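Local coordinates for protein carbonic anhydrase (Porphyridium purpureum, PDB 1DDZ) that probably catalyses the interconversion of carbon dioxide and hydrogencarbonate, as a zinc-dependent enzyme of the beta class, at residues D232-S235 / K236-R239; V295-E298 / N299-K303; V366-A370 / V371-K375. One frame throughout, in Å; residues are numbered along the deposited sequence.

Contact 1: residues D232-S235 / K236-R239; sequences DDIS and KFYR
Ile234 and Phe237 meet at about a right angle. Ile234 CB sits 3.7 Å from Phe237 CD1, and the Ile234 CG2 methyl lies in the plane of the ring, at its edge. Over one face of the same ring, above its centre, runs Lys236 CG. The other branch of Ile234 meets the next aromatic residue. CG1 stands between the backbone N and the carbonyl carbon (chi1 61°), and CD1 beyond it comes 4.1 Å from Tyr238 CE1. The Tyr238 ring turns its edge to the main chain, with CD1 3.2 Å from Ile234 O. The backbone beneath is two overlapping type I beta turns. Phe237 N bonds to Ile234 O at 3.0 Å, approaching from above the carbonyl plane. Ser235 O is gripped twice, by Tyr238 N and by Arg239 N, the latter at 2.7 Å. Asp233 OD1 receives a weak bond from Ser235 N, which makes an Asx turn; Lys236 N adds a weak bond to Asp233 OD2 at 3.5 Å. The stronger tie is Ser235 OG to Asp233 OD1, 2.5 Å, on the syn lone pair. OD1 also bonds Ser143 of the second subunit. Replacing Asp233 by an alanine would probably leave the Ser235 hydroxyl and Ser143 of the second subunit without their shared acceptor. The whole stretch lies in the loop between strand 222-227 and helix 266-279, against the second subunit. The polar ends reach across: Tyr238 OH bonds Glu175 of the second subunit, and Arg239 NH1 forms a salt bridge with Asp142 of the second subunit.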
loop_
_atom_site.group_PDB
_atom_site.type_symbol
_atom_site.label_atom_id
_atom_site.label_comp_id
_atom_site.label_asym_id
_atom_site.label_seq_id
_atom_site.Cartn_x
_atom_site.Cartn_y
_atom_site.Cartn_z
ATOM N N ASP A 232 -15.851 14.041 -9.553
ATOM C CA ASP A 232 -14.725 14.601 -8.846
ATOM C C ASP A 232 -13.781 15.191 -9.879
ATOM O O ASP A 232 -12.698 15.619 -9.546
ATOM C CB ASP A 232 -14.026 13.539 -8.003
ATOM C CG ASP A 232 -13.030 14.135 -7.043
ATOM O OD1 ASP A 232 -13.270 15.261 -6.612
ATOM O OD2 ASP A 232 -12.009 13.499 -6.719
ATOM N N ASP A 233 -14.268 15.346 -11.101
ATOM C CA ASP A 233 -13.477 15.889 -12.190
ATOM C C ASP A 233 -13.097 17.368 -12.096
ATOM O O ASP A 233 -13.928 18.215 -11.772
ATOM C CB ASP A 233 -14.222 15.692 -13.496
ATOM C CG ASP A 233 -13.439 16.195 -14.678
ATOM O OD1 ASP A 233 -12.401 15.582 -14.971
ATOM O OD2 ASP A 233 -13.823 17.215 -15.290
ATOM N N ILE A 234 -11.835 17.677 -12.384
ATOM C CA ILE A 234 -11.373 19.058 -12.404
ATOM C C ILE A 234 -10.615 19.320 -13.690
ATOM O O ILE A 234 -10.149 20.427 -13.899
ATOM C CB ILE A 234 -10.447 19.443 -11.222
ATOM C CG1 ILE A 234 -9.183 18.591 -11.232
ATOM C CG2 ILE A 234 -11.192 19.395 -9.903
ATOM C CD1 ILE A 234 -8.082 19.130 -10.332
ATOM N N SER A 235 -10.488 18.325 -14.564
ATOM C CA SER A 235 -9.769 18.526 -15.824
ATOM C C SER A 235 -10.455 19.567 -16.714
ATOM O O SER A 235 -9.829 20.175 -17.578
ATOM C CB SER A 235 -9.614 17.220 -16.592
ATOM O OG SER A 235 -10.849 16.575 -16.702
ATOM N N LYS A 236 -11.750 19.756 -16.490
ATOM C CA LYS A 236 -12.539 20.740 -17.226
ATOM C C LYS A 236 -12.058 22.167 -16.948
ATOM O O LYS A 236 -12.348 23.085 -17.713
ATOM C CB LYS A 236 -14.013 20.627 -16.840
ATOM C CG LYS A 236 -14.269 20.756 -15.345
ATOM C CD LYS A 236 -15.761 20.669 -15.027
ATOM C CE LYS A 236 -16.029 20.780 -13.549
ATOM N NZ LYS A 236 -17.481 20.700 -13.248
ATOM N N PHE A 237 -11.375 22.359 -15.822
ATOM C CA PHE A 237 -10.841 23.666 -15.466
ATOM C C PHE A 237 -9.451 23.852 -16.046
ATOM O O PHE A 237 -8.936 24.964 -16.022
ATOM C CB PHE A 237 -10.714 23.816 -13.949
ATOM C CG PHE A 237 -11.992 23.599 -13.198
ATOM C CD1 PHE A 237 -12.089 22.594 -12.245
ATOM C CD2 PHE A 237 -13.092 24.404 -13.423
ATOM C CE1 PHE A 237 -13.258 22.398 -11.519
ATOM C CE2 PHE A 237 -14.278 24.216 -12.698
ATOM C CZ PHE A 237 -14.354 23.202 -11.743
ATOM N N TYR A 238 -8.843 22.785 -16.564
ATOM C CA TYR A 238 -7.476 22.876 -17.081
ATOM C C TYR A 238 -7.233 22.405 -18.481
ATOM O O TYR A 238 -6.136 22.567 -18.992
ATOM C CB TYR A 238 -6.528 22.103 -16.183
ATOM C CG TYR A 238 -6.540 22.622 -14.785
ATOM C CD1 TYR A 238 -7.340 22.021 -13.799
ATOM C CD2 TYR A 238 -5.806 23.759 -14.447
ATOM C CE1 TYR A 238 -7.415 22.561 -12.500
ATOM C CE2 TYR A 238 -5.870 24.295 -13.170
ATOM C CZ TYR A 238 -6.670 23.704 -12.203
ATOM O OH TYR A 238 -6.659 24.339 -10.985
ATOM N N ARG A 239 -8.212 21.766 -19.089
ATOM C CA ARG A 239 -7.998 21.270 -20.426
ATOM C C ARG A 239 -9.038 21.843 -21.364
ATOM O O ARG A 239 -10.228 21.905 -21.032
ATOM C CB ARG A 239 -8.058 19.731 -20.427
ATOM C CG ARG A 239 -6.840 19.025 -21.057
ATOM C CD ARG A 239 -5.576 19.213 -20.234
ATOM N NE ARG A 239 -4.391 18.670 -20.889
ATOM C CZ ARG A 239 -3.577 17.779 -20.329
ATOM N NH1 ARG A 239 -3.821 17.325 -19.110
ATOM N NH2 ARG A 239 -2.502 17.343 -20.976
#

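Contact 2: residues V295-E298 / N299-K303; sequences VNNE and NWRQK
On helix 292-307, Glu298 reaches one turn ahead to both Arg301 and Gln302, at spacings of three and four residues. Its CG is anti to the backbone N (chi1 -170°), and a bend at the next torsion (chi2 60°) swings the carboxylate forward along the helix, to Arg301 and Gln302. OE2 makes a salt bridge with Arg301 NH1 at 2.7 Å. The oxygen lies at the edge of the guanidinium, near its plane, but the carboxylate is turned 66° from that plane. The hydrogen bond in this pair is bent and weak. OE1 takes a straighter bond from Gln302 NE2, 2.9 Å, and is met nearly along its C-O axis. The oxygen lies in the plane of the Gln302 amide. Arg301 NH1 sits between the two carboxylate oxygens, also 2.8 Å from Glu298 OE1, so OE1 lies near both Arg301 and Gln302. Arg301 has a second hold, as its NE bonds to Asp218 O in a loop.

Asn297 and Trp300 are buried. Trp300 has Asn297 O in the plane of its ring, at the edge, and its CB is 3.3 Å from that oxygen. Its indole packs on Gln83 and, together with Asn297, on Leu84 of helix 81-84, and meets the Phe312 ring nearly at a right angle. The Asn297 side chain is about 12 Å from that of the zinc ligand His130.

Beneath the side chains run regular backbone bonds. Trp300 N meets Asn296 O at 3.0 Å, and Arg301 N meets Asn297 O at 2.9 Å. This is the pattern of an amphipathic alpha helix, with charged and amide groups bridging successive turns on one side and an aromatic residue set into the protein on the other.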
loop_
_atom_site.group_PDB
_atom_site.type_symbol
_atom_site.label_atom_id
_atom_site.label_comp_id
_atom_site.label_asym_id
_atom_site.label_seq_id
_atom_site.Cartn_x
_atom_site.Cartn_y
_atom_site.Cartn_z
ATOM N N VAL A 295 -33.815 3.659 10.072
ATOM C CA VAL A 295 -35.062 3.103 10.581
ATOM C C VAL A 295 -34.884 1.627 10.953
ATOM O O VAL A 295 -35.310 1.199 12.029
ATOM C CB VAL A 295 -36.270 3.391 9.623
ATOM C CG1 VAL A 295 -36.015 2.868 8.253
ATOM C CG2 VAL A 295 -37.551 2.803 10.170
ATOM N N ASN A 296 -34.140 0.890 10.132
ATOM C CA ASN A 296 -33.851 -0.521 10.397
ATOM C C ASN A 296 -32.971 -0.623 11.637
ATOM O O ASN A 296 -33.219 -1.441 12.528
ATOM C CB ASN A 296 -33.136 -1.136 9.212
ATOM C CG ASN A 296 -34.006 -1.189 7.994
ATOM O OD1 ASN A 296 -35.209 -0.978 8.094
ATOM N ND2 ASN A 296 -33.408 -1.414 6.828
ATOM N N ASN A 297 -31.953 0.229 11.718
ATOM C CA ASN A 297 -31.089 0.230 12.894
ATOM C C ASN A 297 -31.917 0.473 14.152
ATOM O O ASN A 297 -31.703 -0.169 15.181
ATOM C CB ASN A 297 -29.997 1.295 12.765
ATOM C CG ASN A 297 -29.240 1.513 14.067
ATOM O OD1 ASN A 297 -28.513 0.635 14.537
ATOM N ND2 ASN A 297 -29.411 2.685 14.658
ATOM N N GLU A 298 -32.900 1.364 14.049
ATOM C CA GLU A 298 -33.776 1.674 15.173
ATOM C C GLU A 298 -34.623 0.480 15.592
ATOM O O GLU A 298 -34.758 0.210 16.778
ATOM C CB GLU A 298 -34.675 2.866 14.842
ATOM C CG GLU A 298 -35.465 3.418 16.048
ATOM C CD GLU A 298 -34.577 3.916 17.190
ATOM O OE1 GLU A 298 -35.014 3.846 18.358
ATOM O OE2 GLU A 298 -33.444 4.387 16.929
ATOM N N ASN A 299 -35.193 -0.242 14.628
ATOM C CA ASN A 299 -36.014 -1.420 14.953
ATOM C C ASN A 299 -35.138 -2.407 15.700
ATOM O O ASN A 299 -35.503 -2.905 16.770
ATOM C CB ASN A 299 -36.582 -2.090 13.695
ATOM C CG ASN A 299 -37.593 -1.223 12.963
ATOM O OD1 ASN A 299 -37.913 -1.477 11.800
ATOM N ND2 ASN A 299 -38.106 -0.186 13.637
ATOM N N TRP A 300 -33.945 -2.628 15.154
ATOM C CA TRP A 300 -32.968 -3.520 15.755
ATOM C C TRP A 300 -32.718 -3.147 17.218
ATOM O O TRP A 300 -32.815 -4.001 18.104
ATOM C CB TRP A 300 -31.657 -3.471 14.969
ATOM C CG TRP A 300 -30.554 -4.194 15.645
ATOM C CD1 TRP A 300 -30.450 -5.548 15.831
ATOM C CD2 TRP A 300 -29.426 -3.609 16.323
ATOM N NE1 TRP A 300 -29.338 -5.836 16.598
ATOM C CE2 TRP A 300 -28.693 -4.663 16.911
ATOM C CE3 TRP A 300 -28.971 -2.291 16.493
ATOM C CZ2 TRP A 300 -27.532 -4.445 17.652
ATOM C CZ3 TRP A 300 -27.823 -2.078 17.226
ATOM C CH2 TRP A 300 -27.114 -3.146 17.797
ATOM N N ARG A 301 -32.407 -1.879 17.472
ATOM C CA ARG A 301 -32.151 -1.410 18.827
ATOM C C ARG A 301 -33.294 -1.713 19.781
ATOM O O ARG A 301 -33.059 -2.220 20.862
ATOM C CB ARG A 301 -31.917 0.090 18.847
ATOM C CG ARG A 301 -30.698 0.558 18.122
ATOM C CD ARG A 301 -30.622 2.041 18.274
ATOM N NE ARG A 301 -30.716 2.377 19.686
ATOM C CZ ARG A 301 -31.569 3.255 20.194
ATOM N NH1 ARG A 301 -32.410 3.898 19.403
ATOM N NH2 ARG A 301 -31.570 3.491 21.499
ATOM N N GLN A 302 -34.519 -1.367 19.395
ATOM C CA GLN A 302 -35.689 -1.610 20.239
ATOM C C GLN A 302 -35.833 -3.089 20.565
ATOM O O GLN A 302 -36.065 -3.464 21.708
ATOM C CB GLN A 302 -36.959 -1.097 19.557
ATOM C CG GLN A 302 -37.011 0.415 19.425
ATOM C CD GLN A 302 -36.653 1.104 20.726
ATOM O OE1 GLN A 302 -36.938 0.600 21.805
ATOM N NE2 GLN A 302 -35.987 2.241 20.629
ATOM N N LYS A 303 -35.632 -3.933 19.557
ATOM C CA LYS A 303 -35.711 -5.380 19.714
ATOM C C LYS A 303 -34.703 -5.853 20.757
ATOM O O LYS A 303 -35.000 -6.717 21.577
ATOM C CB LYS A 303 -35.395 -6.040 18.382
ATOM C CG LYS A 303 -36.444 -6.993 17.884
ATOM C CD LYS A 303 -36.631 -6.865 16.370
ATOM C CE LYS A 303 -35.347 -7.089 15.576
ATOM N NZ LYS A 303 -35.587 -6.970 14.106
#

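Contact 3: residues V366-A370 / V371-K375; sequences VLQYA and VQYLK
Tyr369 O receives two N-H groups, from Leu374 N at 2.9 Å and, weakly, from Tyr373 N. The Leu374 bond spans five residues, so the end of helix 361-373 widens into a pi-type turn. Gln368 O is gripped in a similar way, by Gln372 N at 2.8 Å and weakly by Tyr373 N. The side chains of Gln368 and Gln372 lie side by side. Both are extended, with CG anti to the backbone N. Gln368 NE2 bonds to Gln372 OE1 at 2.9 Å, from above the plane of that carbonyl; Gln368 OE1 takes the backbone N-H of Ile148. Gln368 NE2 and Tyr373 OH both bond to Leu145 O. The helix lies in a carbonic anhydrase domain and packs on strand 346-351 and helix 449-456. Tyr369 reaches a zinc site: its side chain is about 4 Å from that of Asp76, a zinc ligand. Leu374 CD2 lies against the same ring, 3.6 Å from Tyr369 CE2. Leu367 CD2 and Val371 CG2 run alongside, tightly packed at 3.5 Å. Beyond the helix the chain turns with positive phi at Lys375, whose NZ bonds back to Gln372 O.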
loop_
_atom_site.group_PDB
_atom_site.type_symbol
_atom_site.label_atom_id
_atom_site.label_comp_id
_atom_site.label_asym_id
_atom_site.label_seq_id
_atom_site.Cartn_x
_atom_site.Cartn_y
_atom_site.Cartn_z
ATOM N N VAL A 366 -3.076 -3.729 11.677
ATOM C CA VAL A 366 -4.020 -4.421 12.567
ATOM C C VAL A 366 -3.253 -5.437 13.417
ATOM O O VAL A 366 -3.465 -5.514 14.629
ATOM C CB VAL A 366 -5.137 -5.175 11.786
ATOM C CG1 VAL A 366 -6.023 -5.920 12.736
ATOM C CG2 VAL A 366 -5.996 -4.210 10.979
ATOM N N LEU A 367 -2.349 -6.190 12.778
ATOM C CA LEU A 367 -1.526 -7.210 13.445
ATOM C C LEU A 367 -0.718 -6.591 14.577
ATOM O O LEU A 367 -0.817 -7.018 15.724
ATOM C CB LEU A 367 -0.542 -7.839 12.448
ATOM C CG LEU A 367 -0.282 -9.350 12.364
ATOM C CD1 LEU A 367 1.124 -9.567 11.899
ATOM C CD2 LEU A 367 -0.514 -10.066 13.675
ATOM N N GLN A 368 0.064 -5.570 14.256
ATOM C CA GLN A 368 0.887 -4.903 15.259
ATOM C C GLN A 368 0.055 -4.374 16.416
ATOM O O GLN A 368 0.374 -4.616 17.585
ATOM C CB GLN A 368 1.691 -3.753 14.653
ATOM C CG GLN A 368 2.600 -3.132 15.693
ATOM C CD GLN A 368 3.085 -1.760 15.320
ATOM O OE1 GLN A 368 2.539 -1.120 14.423
ATOM N NE2 GLN A 368 4.112 -1.291 16.015
ATOM N N TYR A 369 -1.021 -3.666 16.086
ATOM C CA TYR A 369 -1.897 -3.119 17.105
ATOM C C TYR A 369 -2.409 -4.220 18.057
ATOM O O TYR A 369 -2.389 -4.057 19.276
ATOM C CB TYR A 369 -3.069 -2.387 16.459
ATOM C CG TYR A 369 -3.919 -1.657 17.485
ATOM C CD1 TYR A 369 -3.568 -0.380 17.908
ATOM C CD2 TYR A 369 -5.049 -2.246 18.046
ATOM C CE1 TYR A 369 -4.306 0.291 18.861
ATOM C CE2 TYR A 369 -5.804 -1.579 19.009
ATOM C CZ TYR A 369 -5.426 -0.302 19.409
ATOM O OH TYR A 369 -6.156 0.381 20.361
ATOM N N ALA A 370 -2.831 -5.354 17.496
ATOM C CA ALA A 370 -3.361 -6.466 18.291
ATOM C C ALA A 370 -2.315 -7.223 19.089
ATOM O O ALA A 370 -2.495 -7.489 20.268
ATOM C CB ALA A 370 -4.107 -7.434 17.383
ATOM N N VAL A 371 -1.236 -7.602 18.425
ATOM C CA VAL A 371 -0.167 -8.362 19.050
ATOM C C VAL A 371 0.698 -7.533 19.993
ATOM O O VAL A 371 0.885 -7.906 21.141
ATOM C CB VAL A 371 0.753 -9.019 17.970
ATOM C CG1 VAL A 371 1.922 -9.757 18.613
ATOM C CG2 VAL A 371 -0.052 -9.977 17.095
ATOM N N GLN A 372 1.210 -6.410 19.515
ATOM C CA GLN A 372 2.080 -5.581 20.337
ATOM C C GLN A 372 1.414 -4.726 21.397
ATOM O O GLN A 372 1.885 -4.669 22.524
ATOM C CB GLN A 372 2.934 -4.692 19.461
ATOM C CG GLN A 372 3.975 -3.943 20.246
ATOM C CD GLN A 372 4.872 -3.117 19.369
ATOM O OE1 GLN A 372 4.786 -3.173 18.149
ATOM N NE2 GLN A 372 5.722 -2.308 19.988
ATOM N N TYR A 373 0.319 -4.060 21.039
ATOM C CA TYR A 373 -0.372 -3.179 21.973
ATOM C C TYR A 373 -1.506 -3.799 22.781
ATOM O O TYR A 373 -1.546 -3.645 23.994
ATOM C CB TYR A 373 -0.794 -1.901 21.241
ATOM C CG TYR A 373 0.423 -1.204 20.656
ATOM C CD1 TYR A 373 0.469 -0.803 19.326
ATOM C CD2 TYR A 373 1.563 -1.011 21.435
ATOM C CE1 TYR A 373 1.640 -0.222 18.788
ATOM C CE2 TYR A 373 2.728 -0.434 20.911
ATOM C CZ TYR A 373 2.773 -0.035 19.596
ATOM O OH TYR A 373 3.913 0.642 19.135
ATOM N N LEU A 374 -2.423 -4.507 22.130
ATOM C CA LEU A 374 -3.510 -5.150 22.874
ATOM C C LEU A 374 -3.017 -6.453 23.491
ATOM O O LEU A 374 -3.643 -6.994 24.380
ATOM C CB LEU A 374 -4.705 -5.456 21.973
ATOM C CG LEU A 374 -5.418 -4.337 21.231
ATOM C CD1 LEU A 374 -6.646 -4.964 20.569
ATOM C CD2 LEU A 374 -5.830 -3.199 22.174
ATOM N N LYS A 375 -1.911 -6.976 22.980
ATOM C CA LYS A 375 -1.350 -8.214 23.488
ATOM C C LYS A 375 -2.318 -9.411 23.409
ATOM O O LYS A 375 -2.531 -10.109 24.391
ATOM C CB LYS A 375 -0.895 -8.042 24.942
ATOM C CG LYS A 375 0.071 -6.908 25.208
ATOM C CD LYS A 375 1.426 -7.120 24.593
ATOM C CE LYS A 375 2.455 -6.229 25.289
ATOM N NZ LYS A 375 1.994 -4.799 25.388
#

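How the contacts relate
Contact 3 is the buried one, while contacts 1 and 2 are only partly buried. Contacts 2 and 3 are both turns of single helices, 292-307 and 361-373; contact 1 is a loop turn without regular structure. Their centres are 33 to 43 Å apart and none touches another. The chemistry follows the place. Contact 2 has a salt bridge between its own side chains on the more open side of its helix. Contact 3 has a neutral amide pair amid apolar packing. Contact 1 sends its charged arginine to the other subunit. Contacts 1 and 3 both touch that second subunit, whereas contact 2 stays within its chain.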